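Local coordinates for sporozoite microneme protein essential for cell traversal (Plasmodium berghei, PDB 4U5A), which is a four-helix-bundle protein of the sporozoite micronemes, essential for cell traversal, and probably acts as the parasite passes through host cells, at residues 30-33 with 34-38; 112-115 with 116-119. All coordinates share one frame; numbering follows the deposited sequence.

Interaction 1 (30-33 with 34-38); sequences QTIK and DLFLD
The length of helix in which I32 meets F36 and K33 meets L37 belongs to helix 10-39, one of the long helices of the SPECT1 four-helix bundle. Four i to i+4 backbone hydrogen bonds run through it: D34 N to Q30 O, L35 N to T31 O, F36 N to I32 O at 3.0 Å, and L37 N to K33 O at 2.9 Å.

Apolar contacts form one turn apart on two sides of the helix. I32 and F36 lie side by side and point the same way. The branch that touches is I32 CG2, set anti to the backbone N because CG1 takes the place beside it (chi1 -57°); it stands 4.1 Å from F36 CE2 and about as far from CD2. I32 O sits at the edge of the same ring, near its plane, 3.5 Å from F36 CD2. I32 also packs on L65 and F36 on P61, so this pair faces helix 59-84. T31 and L35 turn instead to helix 88-126.

On the outer side the aliphatic part of K33 passes L37 at a slant. L37 CG lies over K33 O, the oxygen that accepts the bond from L37 N. Bends at chi2 and chi4 fold the lysine chain, and K33 CE comes to 4.0 Å from L37 CD2.

Interaction 2 (112-115 with 116-119); sequences LIQI and NELN
Between L112 and N119 the backbone stays helical, with i to i+4 bonds from N116 N to L112 O, L118 N to Q114 O and N119 N to I115 O, but it is uneven at E117, whose N makes only a weak bond to I113 O and a second to Q114 O at 2.9 Å. That second bond comes from above the carbonyl plane of Q114, 67° out of it.

N116 adds a side-chain bond to the turn. Its CG lies beside its own backbone N, which turns the amide back along the helix until N116 ND2 is 2.9 Å from L112 O. The bond is almost straight, 175° at the hydrogen, and L112 O lies in the amide plane. N116 N and ND2 grip this one oxygen from opposite faces of its carbonyl plane, so the side-chain amide of the buried N116 has a partner within its own helix.

One face of 112-119 packs into the four-helix bundle: N116 sits between F181 of helix 167-197 and L35 of helix 10-39, L112 packs on F181, and I113 and E117 on helix 10-39.

E117 extends beyond CG and slants past I113, bringing OE2 to 3.7 Å from I113 CG2. Q114 runs alongside E117 in the same direction, its amide plane turned 65° from the carboxylate; Q114 OE1 is 3.5 Å from E117 OE1, two acceptors with no hydrogen bond between them. I115 and N119 lie side by side, with I115 CG2 3.8 Å from N119 ND2.

Interaction 1 comes first along the chain, on helix 10-39, and interaction 2 follows on helix 88-126; helices 49-57 and 59-84 lie between them in sequence. Their centres are about 11 Å apart, and the two turns touch directly in the bundle. T31 CG2 packs against I113 CD1 at 3.7 Å, and L35 reaches both N116 and E117, with its CD2 3.8 Å from E117 CG and its CD1 3.9 Å from N116 CB. The seam is thus made by carbon atoms, even where the partner has a polar end. Helix 59-84 beside 30-38 and helix 167-197 beside 112-119 bring the other two long helices against these turns.

Interaction 1 (30-33 with 34-38)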
ATOM      1  N   GLN A  30      -0.779   8.379   1.246  1.00 42.89           N
ATOM      2  CA  GLN A  30      -1.165   9.165   2.409  1.00 41.67           C
ATOM      3  C   GLN A  30      -1.656   8.272   3.547  1.00 41.61           C
ATOM      4  O   GLN A  30      -1.350   8.524   4.710  1.00 40.48           O
ATOM      5  CB  GLN A  30      -2.234  10.198   2.034  1.00 24.12           C
ATOM      6  CG  GLN A  30      -2.636  11.118   3.179  1.00 42.60           C
ATOM      7  CD  GLN A  30      -1.447  11.798   3.842  1.00 58.11           C
ATOM      8  OE1 GLN A  30      -1.346  11.833   5.069  1.00 51.83           O
ATOM      9  NE2 GLN A  30      -0.545  12.343   3.034  1.00 60.53           N
ATOM     10  N   THR A  31      -2.408   7.228   3.211  1.00 45.08           N
ATOM     11  CA  THR A  31      -2.881   6.289   4.227  1.00 38.03           C
ATOM     12  C   THR A  31      -1.714   5.636   4.979  1.00 46.96           C
ATOM     13  O   THR A  31      -1.690   5.612   6.218  1.00 54.18           O
ATOM     14  CB  THR A  31      -3.772   5.194   3.610  1.00 43.79           C
ATOM     15  OG1 THR A  31      -4.908   5.797   2.976  1.00 50.32           O
ATOM     16  CG2 THR A  31      -4.248   4.228   4.684  1.00 32.25           C
ATOM     17  N   ILE A  32      -0.747   5.110   4.228  1.00 48.21           N
ATOM     18  CA  ILE A  32       0.414   4.449   4.834  1.00 46.93           C
ATOM     19  C   ILE A  32       1.264   5.444   5.641  1.00 50.43           C
ATOM     20  O   ILE A  32       1.774   5.122   6.731  1.00 60.92           O
ATOM     21  CB  ILE A  32       1.275   3.754   3.766  1.00 39.63           C
ATOM     22  CG1 ILE A  32       0.421   2.757   2.975  1.00 38.54           C
ATOM     23  CG2 ILE A  32       2.458   3.044   4.404  1.00 37.34           C
ATOM     24  CD1 ILE A  32       1.175   2.034   1.875  1.00 37.85           C
ATOM     25  N   LYS A  33       1.410   6.654   5.111  1.00 47.34           N
ATOM     26  CA  LYS A  33       2.103   7.702   5.846  1.00 54.47           C
ATOM     27  C   LYS A  33       1.396   7.937   7.173  1.00 55.95           C
ATOM     28  O   LYS A  33       2.048   8.111   8.192  1.00 54.17           O
ATOM     29  CB  LYS A  33       2.181   9.001   5.042  1.00 51.21           C
ATOM     30  CG  LYS A  33       3.073  10.048   5.694  1.00 66.99           C
ATOM     31  CD  LYS A  33       4.483   9.510   5.916  1.00 77.05           C
ATOM     32  CE  LYS A  33       5.387  10.549   6.568  1.00 69.28           C
ATOM     33  NZ  LYS A  33       5.435  11.828   5.808  1.00 77.88           N
ATOM     34  N   ASP A  34       0.063   7.943   7.150  1.00 60.45           N
ATOM     35  CA  ASP A  34      -0.732   8.065   8.372  1.00 58.83           C
ATOM     36  C   ASP A  34      -0.460   6.914   9.334  1.00 54.46           C
ATOM     37  O   ASP A  34      -0.450   7.112  10.547  1.00 50.48           O
ATOM     38  CB  ASP A  34      -2.227   8.124   8.054  1.00 52.42           C
ATOM     39  CG  ASP A  34      -2.655   9.468   7.512  1.00 69.17           C
ATOM     40  OD1 ASP A  34      -1.860  10.428   7.614  1.00 64.32           O
ATOM     41  OD2 ASP A  34      -3.788   9.564   6.989  1.00 59.51           O
ATOM     42  N   LEU A  35      -0.245   5.715   8.795  1.00 53.95           N
ATOM     43  CA  LEU A  35       0.143   4.587   9.637  1.00 50.16           C
ATOM     44  C   LEU A  35       1.412   4.941  10.399  1.00 55.52           C
ATOM     45  O   LEU A  35       1.450   4.901  11.638  1.00 61.65           O
ATOM     46  CB  LEU A  35       0.372   3.321   8.807  1.00 43.55           C
ATOM     47  CG  LEU A  35      -0.838   2.560   8.263  1.00 56.67           C
ATOM     48  CD1 LEU A  35      -0.386   1.302   7.534  1.00 49.39           C
ATOM     49  CD2 LEU A  35      -1.809   2.213   9.378  1.00 52.08           C
ATOM     50  N   PHE A  36       2.446   5.315   9.649  1.00 63.73           N
ATOM     51  CA  PHE A  36       3.726   5.651  10.264  1.00 59.50           C
ATOM     52  C   PHE A  36       3.646   6.827  11.247  1.00 64.97           C
ATOM     53  O   PHE A  36       4.265   6.789  12.304  1.00 59.27           O
ATOM     54  CB  PHE A  36       4.764   5.946   9.181  1.00 45.15           C
ATOM     55  CG  PHE A  36       5.443   4.718   8.651  1.00 42.41           C
ATOM     56  CD1 PHE A  36       6.537   4.180   9.309  1.00 43.13           C
ATOM     57  CD2 PHE A  36       4.985   4.097   7.499  1.00 45.71           C
ATOM     58  CE1 PHE A  36       7.167   3.048   8.828  1.00 46.43           C
ATOM     59  CE2 PHE A  36       5.609   2.964   7.009  1.00 44.33           C
ATOM     60  CZ  PHE A  36       6.702   2.438   7.676  1.00 47.69           C
ATOM     61  N   LEU A  37       2.869   7.853  10.913  1.00 58.08           N
ATOM     62  CA  LEU A  37       2.711   9.016  11.784  1.00 57.39           C
ATOM     63  C   LEU A  37       2.011   8.635  13.082  1.00 65.00           C
ATOM     64  O   LEU A  37       2.391   9.095  14.160  1.00 67.16           O
ATOM     65  CB  LEU A  37       1.931  10.124  11.071  1.00 55.25           C
ATOM     66  CG  LEU A  37       2.618  10.796   9.877  1.00 62.48           C
ATOM     67  CD1 LEU A  37       1.768  11.927   9.328  1.00 66.29           C
ATOM     68  CD2 LEU A  37       4.002  11.300  10.252  1.00 64.55           C
ATOM     69  N   ASP A  38       0.976   7.809  12.971  1.00 66.24           N
ATOM     70  CA  ASP A  38       0.240   7.345  14.140  1.00 66.56           C
ATOM     71  C   ASP A  38       1.138   6.495  15.032  1.00 67.32           C
ATOM     72  O   ASP A  38       1.004   6.511  16.255  1.00 80.00           O
ATOM     73  CB  ASP A  38      -1.001   6.552  13.724  1.00 55.07           C
ATOM     74  CG  ASP A  38      -2.066   7.425  13.092  1.00 69.55           C
ATOM     75  OD1 ASP A  38      -2.042   8.653  13.321  1.00 68.69           O
ATOM     76  OD2 ASP A  38      -2.920   6.883  12.358  1.00 85.27           O
TER

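Interaction 2 (112-115 with 116-119)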
ATOM      1  N   LEU A 112      -3.158  -5.036   2.048  1.00 45.74           N
ATOM      2  CA  LEU A 112      -1.877  -4.776   2.694  1.00 39.47           C
ATOM      3  C   LEU A 112      -2.007  -3.711   3.786  1.00 43.06           C
ATOM      4  O   LEU A 112      -1.409  -3.825   4.869  1.00 40.91           O
ATOM      5  CB  LEU A 112      -0.856  -4.341   1.642  1.00 47.28           C
ATOM      6  CG  LEU A 112       0.525  -4.995   1.671  1.00 49.45           C
ATOM      7  CD1 LEU A 112       0.407  -6.505   1.787  1.00 44.41           C
ATOM      8  CD2 LEU A 112       1.297  -4.627   0.420  1.00 46.29           C
ATOM      9  N   ILE A 113      -2.799  -2.681   3.494  1.00 32.77           N
ATOM     10  CA  ILE A 113      -3.061  -1.610   4.446  1.00 35.43           C
ATOM     11  C   ILE A 113      -3.755  -2.165   5.682  1.00 51.77           C
ATOM     12  O   ILE A 113      -3.370  -1.836   6.800  1.00 57.63           O
ATOM     13  CB  ILE A 113      -3.925  -0.482   3.834  1.00 36.98           C
ATOM     14  CG1 ILE A 113      -3.104   0.364   2.860  1.00 41.98           C
ATOM     15  CG2 ILE A 113      -4.497   0.414   4.923  1.00 31.79           C
ATOM     16  CD1 ILE A 113      -3.884   1.521   2.257  1.00 52.25           C
ATOM     17  N   GLN A 114      -4.755  -3.021   5.493  1.00 45.38           N
ATOM     18  CA  GLN A 114      -5.431  -3.625   6.643  1.00 55.12           C
ATOM     19  C   GLN A 114      -4.456  -4.407   7.526  1.00 54.67           C
ATOM     20  O   GLN A 114      -4.378  -4.200   8.762  1.00 65.09           O
ATOM     21  CB  GLN A 114      -6.552  -4.552   6.172  1.00 56.14           C
ATOM     22  CG  GLN A 114      -7.709  -3.826   5.517  1.00 72.65           C
ATOM     23  CD  GLN A 114      -8.177  -2.628   6.321  1.00 94.33           C
ATOM     24  OE1 GLN A 114      -8.473  -2.737   7.513  1.00 91.51           O
ATOM     25  NE2 GLN A 114      -8.236  -1.472   5.671  1.00 93.20           N
ATOM     26  N   ILE A 115      -3.709  -5.295   6.874  1.00 41.56           N
ATOM     27  CA  ILE A 115      -2.678  -6.084   7.545  1.00 40.59           C
ATOM     28  C   ILE A 115      -1.769  -5.198   8.408  1.00 49.32           C
ATOM     29  O   ILE A 115      -1.535  -5.492   9.592  1.00 52.64           O
ATOM     30  CB  ILE A 115      -1.838  -6.877   6.521  1.00 34.24           C
ATOM     31  CG1 ILE A 115      -2.709  -7.933   5.827  1.00 35.44           C
ATOM     32  CG2 ILE A 115      -0.627  -7.521   7.190  1.00 36.66           C
ATOM     33  CD1 ILE A 115      -1.943  -8.830   4.876  1.00 44.13           C
ATOM     34  N   ASN A 116      -1.266  -4.112   7.826  1.00 46.80           N
ATOM     35  CA  ASN A 116      -0.343  -3.246   8.558  1.00 56.20           C
ATOM     36  C   ASN A 116      -1.047  -2.282   9.517  1.00 46.83           C
ATOM     37  O   ASN A 116      -0.390  -1.582  10.286  1.00 47.61           O
ATOM     38  CB  ASN A 116       0.549  -2.481   7.585  1.00 46.16           C
ATOM     39  CG  ASN A 116       1.628  -3.362   6.988  1.00 45.93           C
ATOM     40  OD1 ASN A 116       2.736  -3.448   7.517  1.00 62.44           O
ATOM     41  ND2 ASN A 116       1.301  -4.045   5.898  1.00 48.51           N
ATOM     42  N   GLU A 117      -2.375  -2.230   9.461  1.00 48.24           N
ATOM     43  CA  GLU A 117      -3.139  -1.508  10.472  1.00 56.80           C
ATOM     44  C   GLU A 117      -3.107  -2.339  11.739  1.00 49.81           C
ATOM     45  O   GLU A 117      -2.829  -1.829  12.837  1.00 44.36           O
ATOM     46  CB  GLU A 117      -4.586  -1.277  10.031  1.00 57.78           C
ATOM     47  CG  GLU A 117      -4.792  -0.188   8.993  1.00 76.08           C
ATOM     48  CD  GLU A 117      -6.256   0.193   8.834  1.00 94.79           C
ATOM     49  OE1 GLU A 117      -7.097  -0.319   9.607  1.00100.85           O
ATOM     50  OE2 GLU A 117      -6.569   0.992   7.925  1.00 84.67           O
ATOM     51  N   LEU A 118      -3.360  -3.637  11.584  1.00 43.88           N
ATOM     52  CA  LEU A 118      -3.241  -4.531  12.730  1.00 36.03           C
ATOM     53  C   LEU A 118      -1.791  -4.577  13.238  1.00 49.94           C
ATOM     54  O   LEU A 118      -1.551  -4.605  14.452  1.00 51.89           O
ATOM     55  CB  LEU A 118      -3.747  -5.933  12.385  1.00 46.05           C
ATOM     56  CG  LEU A 118      -3.761  -6.940  13.540  1.00 47.58           C
ATOM     57  CD1 LEU A 118      -4.639  -6.424  14.664  1.00 38.76           C
ATOM     58  CD2 LEU A 118      -4.258  -8.303  13.079  1.00 38.41           C
ATOM     59  N   ASN A 119      -0.832  -4.566  12.311  1.00 51.23           N
ATOM     60  CA  ASN A 119       0.588  -4.499  12.676  1.00 51.60           C
ATOM     61  C   ASN A 119       0.943  -3.223  13.456  1.00 43.48           C
ATOM     62  O   ASN A 119       1.707  -3.266  14.427  1.00 48.68           O
ATOM     63  CB  ASN A 119       1.467  -4.596  11.423  1.00 44.03           C
ATOM     64  CG  ASN A 119       1.647  -6.029  10.927  1.00 49.30           C
ATOM     65  OD1 ASN A 119       1.560  -6.989  11.695  1.00 44.66           O
ATOM     66  ND2 ASN A 119       1.910  -6.173   9.631  1.00 50.20           N
TER